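Caspase Nc subunit 1 (Drosophila melanogaster, PDB 2FP3) acts as an initiator caspase, a cysteine endopeptidase in the activation cascade of the caspases that execute apoptosis. Local coordinates at residues 40-45 / 308-313; 51-56 / 303-308. The protein carries 2 engineered substitutions. All coordinates share one frame; numbering follows the deposited sequence.

Overall arrangement
Both interactions lie on the same side of the caspase catalytic domain, their centres about 10 Å apart, and in each the loop before strand 62-68 packs on the tail that follows strand 297-301. Along the chain the order is 40-45, 51-56, 303-308, 308-313, so interaction 2 falls within the span bracketed by interaction 1, and 246 residues, including the central sheet, separate its two segments. Tyr308 belongs to both contacts, and Asn310 ND2 lies 3.1 Å from Met55 O, probably a hydrogen bond, and ties one to the other. Together they join the loop entering the central sheet to the loop leaving it, away from the catalytic site.

Interaction 1: 40-45 / 308-313; sequences KKIHGG and YFNPGF
Phe313 lays one face of its ring against the backbone joining Lys40 to Lys41, with Lys41 N 3.7 Å above the plane and over the ring centre. With CG anti to the backbone N (chi1 -161°), the Phe313 ring reaches this backbone. At the ring's edge and near its plane, Ile42 CD1 approaches Phe313 CD2 to 3.7 Å. Asn310 supplies the directional link: its OD1 accepts the His43 N-H at 2.8 Å, almost straight at the hydrogen (175°), although the donor is tilted 29° from the amide plane. The same OD1 lies in the plane of the imidazole, at its edge, 3.2 Å from His43 CD2, with ring and amide nearly coplanar. A water accepts from Asn310 ND2 and donates to His43 O, adding a second, indirect link between these residues. Tyr308 takes His43 CB over one face, 3.6 Å from its centroid, as a CH-pi contact; the two rings are slid apart and barely overlap. Farther out, Tyr308 OH approaches Gly45 CA, but Gly45 is poorly ordered and this contact is loosely defined. Asn310 and Phe313 are the end residues of a type II beta turn with Pro311 and Gly312 at its corners, a turn in the C-terminal tail of the caspase domain on which the N-terminal loop packs.

Interaction 2: 51-56 / 303-308; sequences GTYKMQ and FNKKLY
Gly51 and Lys306 meet through their backbones: Lys306 N donates to Gly51 O at 2.9 Å with an N-H...O angle of 161°. Lys306 O in turn accepts from Tyr53 N at 3.0 Å, the donor lying nearly along the C=O axis, and Thr52 CA adds a C-H...O contact to this carbonyl. Two waters extend the polar network. One accepts from Gly51 N and donates to Asn304 O; the other donates to Tyr53 O and accepts from Tyr308 N. Because Lys306 bonds to the residues before and after Thr52, and the register advances in the same direction on both segments, this is a single parallel beta bridge, formed where the loop leading into the first strand of the caspase sheet passes the chain leaving strand 297-301. Tyr53 buries the most surface here. Lys305 CB stands over one face, 3.8 Å from the ring centroid, while the ring's edge points at Phe303 in an edge-to-face pair, CE2 lying 3.7 Å above the centre of the Phe303 ring. The phenol OH is satisfied beyond the contact by a hydrogen bond to Asp232, next to strand 233-237. Met55 CG, anti to the carbonyl carbon (chi1 -67°), meets Leu307 CD1 at 3.8 Å. Thr52 CG2 approaches the edge of the Tyr308 ring, 4.1 Å from CD1, and Phe303 and Leu307 also touch helix 272-284.

Interaction 1: 40-45 / 308-313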
loop_
_atom_site.group_PDB
_atom_site.type_symbol
_atom_site.label_atom_id
_atom_site.label_comp_id
_atom_site.label_asym_id
_atom_site.label_seq_id
_atom_site.Cartn_x
_atom_site.Cartn_y
_atom_site.Cartn_z
ATOM N N LYS A 40 22.796 -3.719 -3.537
ATOM C CA LYS A 40 24.049 -3.832 -4.266
ATOM C C LYS A 40 24.005 -5.134 -5.056
ATOM O O LYS A 40 25.007 -5.589 -5.602
ATOM C CB LYS A 40 25.233 -3.842 -3.292
ATOM C CG LYS A 40 25.519 -2.500 -2.635
ATOM C CD LYS A 40 26.686 -2.609 -1.662
ATOM C CE LYS A 40 27.242 -1.239 -1.287
ATOM N NZ LYS A 40 26.220 -0.353 -0.667
ATOM N N LYS A 41 22.817 -5.717 -5.128
ATOM C CA LYS A 41 22.624 -6.980 -5.828
ATOM C C LYS A 41 21.124 -7.236 -5.918
ATOM O O LYS A 41 20.323 -6.482 -5.378
ATOM C CB LYS A 41 23.268 -8.109 -5.015
ATOM C CG LYS A 41 22.661 -8.213 -3.610
ATOM C CD LYS A 41 23.407 -9.156 -2.672
ATOM C CE LYS A 41 23.009 -10.611 -2.860
ATOM N NZ LYS A 41 23.822 -11.499 -1.967
ATOM N N ILE A 42 20.757 -8.300 -6.617
ATOM C CA ILE A 42 19.368 -8.701 -6.727
ATOM C C ILE A 42 19.232 -9.732 -5.609
ATOM O O ILE A 42 19.910 -10.761 -5.624
ATOM C CB ILE A 42 19.071 -9.387 -8.085
ATOM C CG1 ILE A 42 19.297 -8.395 -9.233
ATOM C CG2 ILE A 42 17.642 -9.939 -8.090
ATOM C CD1 ILE A 42 18.405 -7.158 -9.192
ATOM N N HIS A 43 18.376 -9.449 -4.636
ATOM C CA HIS A 43 18.188 -10.356 -3.516
ATOM C C HIS A 43 17.261 -11.498 -3.881
ATOM O O HIS A 43 16.213 -11.286 -4.484
ATOM C CB HIS A 43 17.664 -9.574 -2.316
ATOM C CG HIS A 43 18.657 -8.598 -1.769
ATOM N ND1 HIS A 43 19.515 -8.910 -0.734
ATOM C CD2 HIS A 43 18.995 -7.348 -2.173
ATOM C CE1 HIS A 43 20.337 -7.896 -0.528
ATOM N NE2 HIS A 43 20.045 -6.935 -1.389
ATOM N N GLY A 44 17.666 -12.713 -3.527
ATOM C CA GLY A 44 16.876 -13.886 -3.844
ATOM C C GLY A 44 16.713 -14.815 -2.664
ATOM O O GLY A 44 16.611 -16.032 -2.833
ATOM N N GLY A 45 16.705 -14.231 -1.468
ATOM C CA GLY A 45 16.534 -14.992 -0.244
ATOM C C GLY A 45 17.575 -16.050 0.078
ATOM O O GLY A 45 17.906 -16.252 1.248
ATOM N N TYR A 308 11.527 -8.816 -2.621
ATOM C CA TYR A 308 12.637 -7.904 -2.360
ATOM C C TYR A 308 12.454 -6.791 -3.378
ATOM O O TYR A 308 12.182 -7.051 -4.547
ATOM C CB TYR A 308 13.993 -8.582 -2.575
ATOM C CG TYR A 308 14.370 -9.550 -1.484
ATOM C CD1 TYR A 308 14.115 -10.913 -1.618
ATOM C CD2 TYR A 308 14.959 -9.095 -0.290
ATOM C CE1 TYR A 308 14.435 -11.810 -0.590
ATOM C CE2 TYR A 308 15.281 -9.981 0.741
ATOM C CZ TYR A 308 15.018 -11.334 0.584
ATOM O OH TYR A 308 15.348 -12.227 1.587
ATOM N N PHE A 309 12.579 -5.550 -2.935
ATOM C CA PHE A 309 12.399 -4.418 -3.825
ATOM C C PHE A 309 13.671 -4.057 -4.605
ATOM O O PHE A 309 13.600 -3.365 -5.632
ATOM C CB PHE A 309 11.888 -3.213 -3.021
ATOM C CG PHE A 309 10.441 -3.329 -2.597
ATOM C CD1 PHE A 309 9.409 -3.122 -3.513
ATOM C CD2 PHE A 309 10.107 -3.666 -1.290
ATOM C CE1 PHE A 309 8.068 -3.256 -3.132
ATOM C CE2 PHE A 309 8.774 -3.805 -0.899
ATOM C CZ PHE A 309 7.752 -3.598 -1.828
ATOM N N ASN A 310 14.819 -4.538 -4.125
ATOM C CA ASN A 310 16.111 -4.262 -4.756
ATOM C C ASN A 310 16.183 -2.799 -5.188
ATOM O O ASN A 310 16.508 -2.484 -6.335
ATOM C CB ASN A 310 16.315 -5.170 -5.969
ATOM C CG ASN A 310 16.347 -6.641 -5.597
ATOM O OD1 ASN A 310 17.042 -7.036 -4.662
ATOM N ND2 ASN A 310 15.605 -7.463 -6.333
ATOM N N PRO A 311 15.903 -1.873 -4.267
ATOM C CA PRO A 311 15.961 -0.474 -4.696
ATOM C C PRO A 311 17.327 -0.040 -5.209
ATOM O O PRO A 311 18.359 -0.375 -4.632
ATOM C CB PRO A 311 15.540 0.283 -3.447
ATOM C CG PRO A 311 16.148 -0.530 -2.367
ATOM C CD PRO A 311 15.874 -1.973 -2.798
ATOM N N GLY A 312 17.314 0.702 -6.308
ATOM C CA GLY A 312 18.543 1.207 -6.895
ATOM C C GLY A 312 19.436 0.201 -7.599
ATOM O O GLY A 312 20.600 0.495 -7.849
ATOM N N PHE A 313 18.917 -0.976 -7.934
ATOM C CA PHE A 313 19.734 -1.978 -8.606
ATOM C C PHE A 313 18.916 -2.760 -9.624
ATOM O O PHE A 313 17.733 -3.036 -9.398
ATOM C CB PHE A 313 20.323 -2.943 -7.581
ATOM C CG PHE A 313 21.504 -3.718 -8.093
ATOM C CD1 PHE A 313 22.775 -3.140 -8.115
ATOM C CD2 PHE A 313 21.343 -5.015 -8.585
ATOM C CE1 PHE A 313 23.867 -3.841 -8.616
ATOM C CE2 PHE A 313 22.423 -5.724 -9.088
ATOM C CZ PHE A 313 23.693 -5.137 -9.105
HETATM O O HOH W 1 14.770 -9.904 -6.043
#

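Interaction 2: 51-56 / 303-308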
loop_
_atom_site.group_PDB
_atom_site.type_symbol
_atom_site.label_atom_id
_atom_site.label_comp_id
_atom_site.label_asym_id
_atom_site.label_seq_id
_atom_site.Cartn_x
_atom_site.Cartn_y
_atom_site.Cartn_z
ATOM N N GLY A 51 10.141 -19.338 -3.644
ATOM C CA GLY A 51 10.655 -18.534 -4.740
ATOM C C GLY A 51 10.706 -17.043 -4.432
ATOM O O GLY A 51 10.396 -16.614 -3.310
ATOM N N THR A 52 11.086 -16.256 -5.439
ATOM C CA THR A 52 11.207 -14.804 -5.313
ATOM C C THR A 52 10.559 -14.079 -6.498
ATOM O O THR A 52 10.850 -14.385 -7.643
ATOM C CB THR A 52 12.693 -14.401 -5.258
ATOM O OG1 THR A 52 13.361 -15.175 -4.250
ATOM C CG2 THR A 52 12.843 -12.922 -4.946
ATOM N N TYR A 53 9.679 -13.118 -6.238
ATOM C CA TYR A 53 9.055 -12.401 -7.345
ATOM C C TYR A 53 10.135 -11.632 -8.069
ATOM O O TYR A 53 10.999 -11.013 -7.438
ATOM C CB TYR A 53 7.991 -11.413 -6.863
ATOM C CG TYR A 53 6.746 -12.057 -6.289
ATOM C CD1 TYR A 53 5.833 -12.729 -7.107
ATOM C CD2 TYR A 53 6.494 -11.999 -4.916
ATOM C CE1 TYR A 53 4.680 -13.336 -6.556
ATOM C CE2 TYR A 53 5.371 -12.591 -4.359
ATOM C CZ TYR A 53 4.464 -13.259 -5.169
ATOM O OH TYR A 53 3.368 -13.839 -4.569
ATOM N N LYS A 54 10.075 -11.662 -9.395
ATOM C CA LYS A 54 11.055 -10.958 -10.208
ATOM C C LYS A 54 10.968 -9.449 -9.972
ATOM O O LYS A 54 9.901 -8.854 -10.105
ATOM C CB LYS A 54 10.828 -11.282 -11.686
ATOM C CG LYS A 54 11.967 -10.843 -12.602
ATOM C CD LYS A 54 11.714 -11.226 -14.073
ATOM C CE LYS A 54 10.710 -10.286 -14.750
ATOM N NZ LYS A 54 11.229 -8.883 -14.822
ATOM N N MET A 55 12.095 -8.851 -9.605
ATOM C CA MET A 55 12.200 -7.418 -9.348
ATOM C C MET A 55 13.572 -6.940 -9.825
ATOM O O MET A 55 14.403 -6.504 -9.024
ATOM C CB MET A 55 12.068 -7.129 -7.854
ATOM C CG MET A 55 10.703 -7.432 -7.288
ATOM S SD MET A 55 9.444 -6.380 -7.997
ATOM C CE MET A 55 9.428 -5.007 -6.844
ATOM N N GLN A 56 13.802 -6.997 -11.133
ATOM C CA GLN A 56 15.097 -6.606 -11.677
ATOM C C GLN A 56 15.098 -5.727 -12.932
ATOM O O GLN A 56 16.169 -5.386 -13.437
ATOM C CB GLN A 56 15.914 -7.877 -11.922
ATOM C CG GLN A 56 15.076 -9.023 -12.465
ATOM C CD GLN A 56 15.812 -10.364 -12.481
ATOM O OE1 GLN A 56 16.199 -10.898 -11.436
ATOM N NE2 GLN A 56 16.000 -10.916 -13.677
ATOM N N PHE A 303 0.327 -15.223 -1.280
ATOM C CA PHE A 303 1.522 -14.419 -1.581
ATOM C C PHE A 303 2.649 -15.355 -1.118
ATOM O O PHE A 303 3.223 -15.181 -0.046
ATOM C CB PHE A 303 1.497 -13.130 -0.753
ATOM C CG PHE A 303 2.584 -12.129 -1.107
ATOM C CD1 PHE A 303 3.817 -12.145 -0.451
ATOM C CD2 PHE A 303 2.344 -11.121 -2.048
ATOM C CE1 PHE A 303 4.786 -11.167 -0.718
ATOM C CE2 PHE A 303 3.305 -10.140 -2.321
ATOM C CZ PHE A 303 4.525 -10.162 -1.657
ATOM N N ASN A 304 2.974 -16.336 -1.949
ATOM C CA ASN A 304 3.934 -17.350 -1.557
ATOM C C ASN A 304 5.415 -17.245 -1.897
ATOM O O ASN A 304 6.166 -18.188 -1.667
ATOM C CB ASN A 304 3.374 -18.705 -1.993
ATOM C CG ASN A 304 1.964 -18.941 -1.446
ATOM O OD1 ASN A 304 1.657 -18.563 -0.310
ATOM N ND2 ASN A 304 1.110 -19.564 -2.242
ATOM N N LYS A 305 5.847 -16.099 -2.403
ATOM C CA LYS A 305 7.254 -15.900 -2.726
ATOM C C LYS A 305 7.746 -14.667 -1.974
ATOM O O LYS A 305 6.944 -13.844 -1.544
ATOM C CB LYS A 305 7.444 -15.673 -4.230
ATOM C CG LYS A 305 7.067 -16.851 -5.114
ATOM C CD LYS A 305 7.204 -16.458 -6.574
ATOM C CE LYS A 305 6.838 -17.587 -7.513
ATOM N NZ LYS A 305 7.093 -17.167 -8.921
ATOM N N LYS A 306 9.059 -14.536 -1.819
ATOM C CA LYS A 306 9.604 -13.375 -1.133
ATOM C C LYS A 306 9.542 -12.172 -2.068
ATOM O O LYS A 306 9.649 -12.311 -3.297
ATOM C CB LYS A 306 11.059 -13.619 -0.729
ATOM C CG LYS A 306 11.291 -14.831 0.172
ATOM C CD LYS A 306 10.839 -14.609 1.608
ATOM C CE LYS A 306 11.040 -15.893 2.414
ATOM N NZ LYS A 306 10.646 -15.780 3.843
ATOM N N LEU A 307 9.361 -10.992 -1.489
ATOM C CA LEU A 307 9.330 -9.778 -2.278
ATOM C C LEU A 307 10.442 -8.831 -1.851
ATOM O O LEU A 307 10.330 -8.149 -0.825
ATOM C CB LEU A 307 7.980 -9.062 -2.148
ATOM C CG LEU A 307 7.941 -7.723 -2.893
ATOM C CD1 LEU A 307 8.352 -7.946 -4.335
ATOM C CD2 LEU A 307 6.573 -7.104 -2.842
ATOM N N TYR A 308 11.527 -8.816 -2.621
ATOM C CA TYR A 308 12.637 -7.904 -2.360
ATOM C C TYR A 308 12.454 -6.791 -3.378
ATOM O O TYR A 308 12.182 -7.051 -4.547
ATOM C CB TYR A 308 13.993 -8.582 -2.575
ATOM C CG TYR A 308 14.370 -9.550 -1.484
ATOM C CD1 TYR A 308 14.115 -10.913 -1.618
ATOM C CD2 TYR A 308 14.959 -9.095 -0.290
ATOM C CE1 TYR A 308 14.435 -11.810 -0.590
ATOM C CE2 TYR A 308 15.281 -9.981 0.741
ATOM C CZ TYR A 308 15.018 -11.334 0.584
ATOM O OH TYR A 308 15.348 -12.227 1.587
HETATM O O HOH W 2 7.656 -19.926 -3.471
HETATM O O HOH W 3 11.907 -9.742 -5.451
#